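Local coordinates for protein GP37 (Pseudomonas phage phikz, PDB 5FT0) that inhibits the host RNA degradosome, probably by binding RNase E and blocking its access to RNA, at residues A[175-180]-A[227-232]. Numbering follows the deposited sequence.
Sequences ELILAY and IKIVRY
Leu176, Ile177 and Tyr180, on one side of helix 158-187, meet Ile227 and Ile229 of strand 220-232 through carbon atoms alone. Leu176 makes the loosest of these approaches, its CG standing 4.4 Å from Ile227 CD1, while the same side chain also packs on Val96 of helix 87-98. The CB of Ile177 does not aim at the strand, but its CD1 touches both strand isoleucines, 4.0 Å from Ile227 CG2 and also from Ile227 CD1, and 4.2 Å from Ile229 CD1. Ile177 and Ile227 run past each other in opposite directions. One helical turn on from Leu176, Tyr180 presents a ring face to Ile227, the two side chains crossing at about a right angle. Ile227 CD1 lies 3.8 Å from the centroid of the Tyr180 ring and 20° off its normal, a CH-pi contact shifted toward the CD1 side, where Tyr180 CD1 comes within 3.6 Å of the methyl. An extended Ile227 chain, with CD1 anti to CA (chi2 -179°), carries the methyl out to the ring. The Phe225 ring also meets the Tyr180 ring, and Phe130 and Phe213 from the flanking strands pack against Tyr180. Ile227 and Ile229 point toward the helix, whereas the intervening Lys228 points away and forms a salt bridge with Glu129. Helix and strand segments run nearly antiparallel, at 165° with axes 10.9 Å apart, so the arrangement is that of a long helix packed along strand 220-232 on one face of an antiparallel beta-sheet, contributing to the buried helix-on-sheet interface of the Dip fold.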
# COMPACT_ATOMS: atom_id res chain seq x y z
N GLU A 175 -30.47 -5.16 2.52
CA GLU A 175 -31.04 -3.84 2.28
C GLU A 175 -30.11 -2.96 1.46
O GLU A 175 -30.58 -2.08 0.72
CB GLU A 175 -31.38 -3.16 3.61
CG GLU A 175 -32.53 -3.81 4.37
CD GLU A 175 -33.83 -3.79 3.58
OE1 GLU A 175 -34.19 -2.71 3.05
OE2 GLU A 175 -34.49 -4.85 3.49
N LEU A 176 -28.80 -3.16 1.57
CA LEU A 176 -27.86 -2.42 0.74
C LEU A 176 -28.05 -2.77 -0.73
O LEU A 176 -28.14 -1.89 -1.59
CB LEU A 176 -26.42 -2.71 1.18
CG LEU A 176 -25.30 -2.22 0.25
CD1 LEU A 176 -25.32 -0.71 0.13
CD2 LEU A 176 -23.95 -2.71 0.74
N ILE A 177 -28.12 -4.07 -1.04
CA ILE A 177 -28.38 -4.51 -2.41
C ILE A 177 -29.72 -3.97 -2.89
O ILE A 177 -29.84 -3.47 -4.01
CB ILE A 177 -28.32 -6.04 -2.50
CG1 ILE A 177 -26.93 -6.55 -2.09
CG2 ILE A 177 -28.69 -6.52 -3.90
CD1 ILE A 177 -25.80 -5.94 -2.88
N LEU A 178 -30.75 -4.07 -2.03
CA LEU A 178 -32.08 -3.61 -2.40
C LEU A 178 -32.08 -2.12 -2.73
O LEU A 178 -32.69 -1.69 -3.71
CB LEU A 178 -33.06 -3.91 -1.26
CG LEU A 178 -34.45 -4.44 -1.61
CD1 LEU A 178 -34.35 -5.83 -2.22
CD2 LEU A 178 -35.33 -4.45 -0.37
N ALA A 179 -31.39 -1.33 -1.91
CA ALA A 179 -31.33 0.11 -2.13
C ALA A 179 -30.73 0.44 -3.50
O ALA A 179 -31.26 1.28 -4.24
CB ALA A 179 -30.53 0.78 -1.02
N TYR A 180 -29.62 -0.22 -3.85
CA TYR A 180 -29.04 -0.02 -5.17
C TYR A 180 -29.96 -0.55 -6.25
O TYR A 180 -30.08 0.05 -7.33
CB TYR A 180 -27.67 -0.70 -5.25
CG TYR A 180 -26.55 0.18 -4.76
CD1 TYR A 180 -26.26 0.28 -3.41
CD2 TYR A 180 -25.80 0.94 -5.65
CE1 TYR A 180 -25.24 1.10 -2.96
CE2 TYR A 180 -24.78 1.76 -5.22
CZ TYR A 180 -24.51 1.84 -3.87
OH TYR A 180 -23.49 2.65 -3.42
N ILE A 227 -21.58 -4.31 -7.12
CA ILE A 227 -21.24 -4.58 -5.73
C ILE A 227 -20.81 -6.04 -5.63
O ILE A 227 -21.54 -6.93 -6.07
CB ILE A 227 -22.42 -4.30 -4.78
CG1 ILE A 227 -22.86 -2.84 -4.89
CG2 ILE A 227 -22.05 -4.65 -3.35
CD1 ILE A 227 -24.00 -2.48 -3.97
N LYS A 228 -19.62 -6.27 -5.08
CA LYS A 228 -19.10 -7.61 -4.89
C LYS A 228 -19.12 -7.94 -3.40
O LYS A 228 -18.67 -7.14 -2.58
CB LYS A 228 -17.68 -7.76 -5.44
CG LYS A 228 -17.10 -9.16 -5.24
CD LYS A 228 -15.70 -9.29 -5.80
CE LYS A 228 -14.67 -8.61 -4.93
NZ LYS A 228 -13.29 -8.81 -5.44
N ILE A 229 -19.63 -9.12 -3.07
CA ILE A 229 -19.64 -9.62 -1.70
C ILE A 229 -18.90 -10.95 -1.69
O ILE A 229 -19.13 -11.81 -2.55
CB ILE A 229 -21.07 -9.78 -1.16
CG1 ILE A 229 -21.81 -8.45 -1.26
CG2 ILE A 229 -21.05 -10.27 0.28
CD1 ILE A 229 -23.26 -8.53 -0.86
N VAL A 230 -18.00 -11.12 -0.72
CA VAL A 230 -17.14 -12.29 -0.63
C VAL A 230 -17.44 -13.03 0.66
O VAL A 230 -17.44 -12.42 1.74
CB VAL A 230 -15.65 -11.91 -0.70
CG1 VAL A 230 -14.78 -13.16 -0.71
CG2 VAL A 230 -15.38 -11.05 -1.93
N ARG A 231 -17.69 -14.33 0.55
CA ARG A 231 -17.71 -15.23 1.70
C ARG A 231 -16.50 -16.15 1.60
O ARG A 231 -16.28 -16.78 0.56
CB ARG A 231 -18.99 -16.06 1.75
CG ARG A 231 -19.07 -16.95 2.99
CD ARG A 231 -19.97 -18.14 2.74
NE ARG A 231 -20.40 -18.78 3.98
CZ ARG A 231 -19.83 -19.87 4.50
NH1 ARG A 231 -18.80 -20.44 3.88
NH2 ARG A 231 -20.29 -20.38 5.63
N TYR A 232 -15.71 -16.21 2.66
CA TYR A 232 -14.51 -17.02 2.67
C TYR A 232 -14.84 -18.43 3.16
O TYR A 232 -15.98 -18.75 3.50
CB TYR A 232 -13.43 -16.33 3.49
CG TYR A 232 -13.03 -15.00 2.89
CD1 TYR A 232 -12.16 -14.93 1.81
CD2 TYR A 232 -13.56 -13.81 3.38
CE1 TYR A 232 -11.81 -13.72 1.25
CE2 TYR A 232 -13.21 -12.59 2.83
CZ TYR A 232 -12.33 -12.55 1.76
OH TYR A 232 -11.98 -11.35 1.20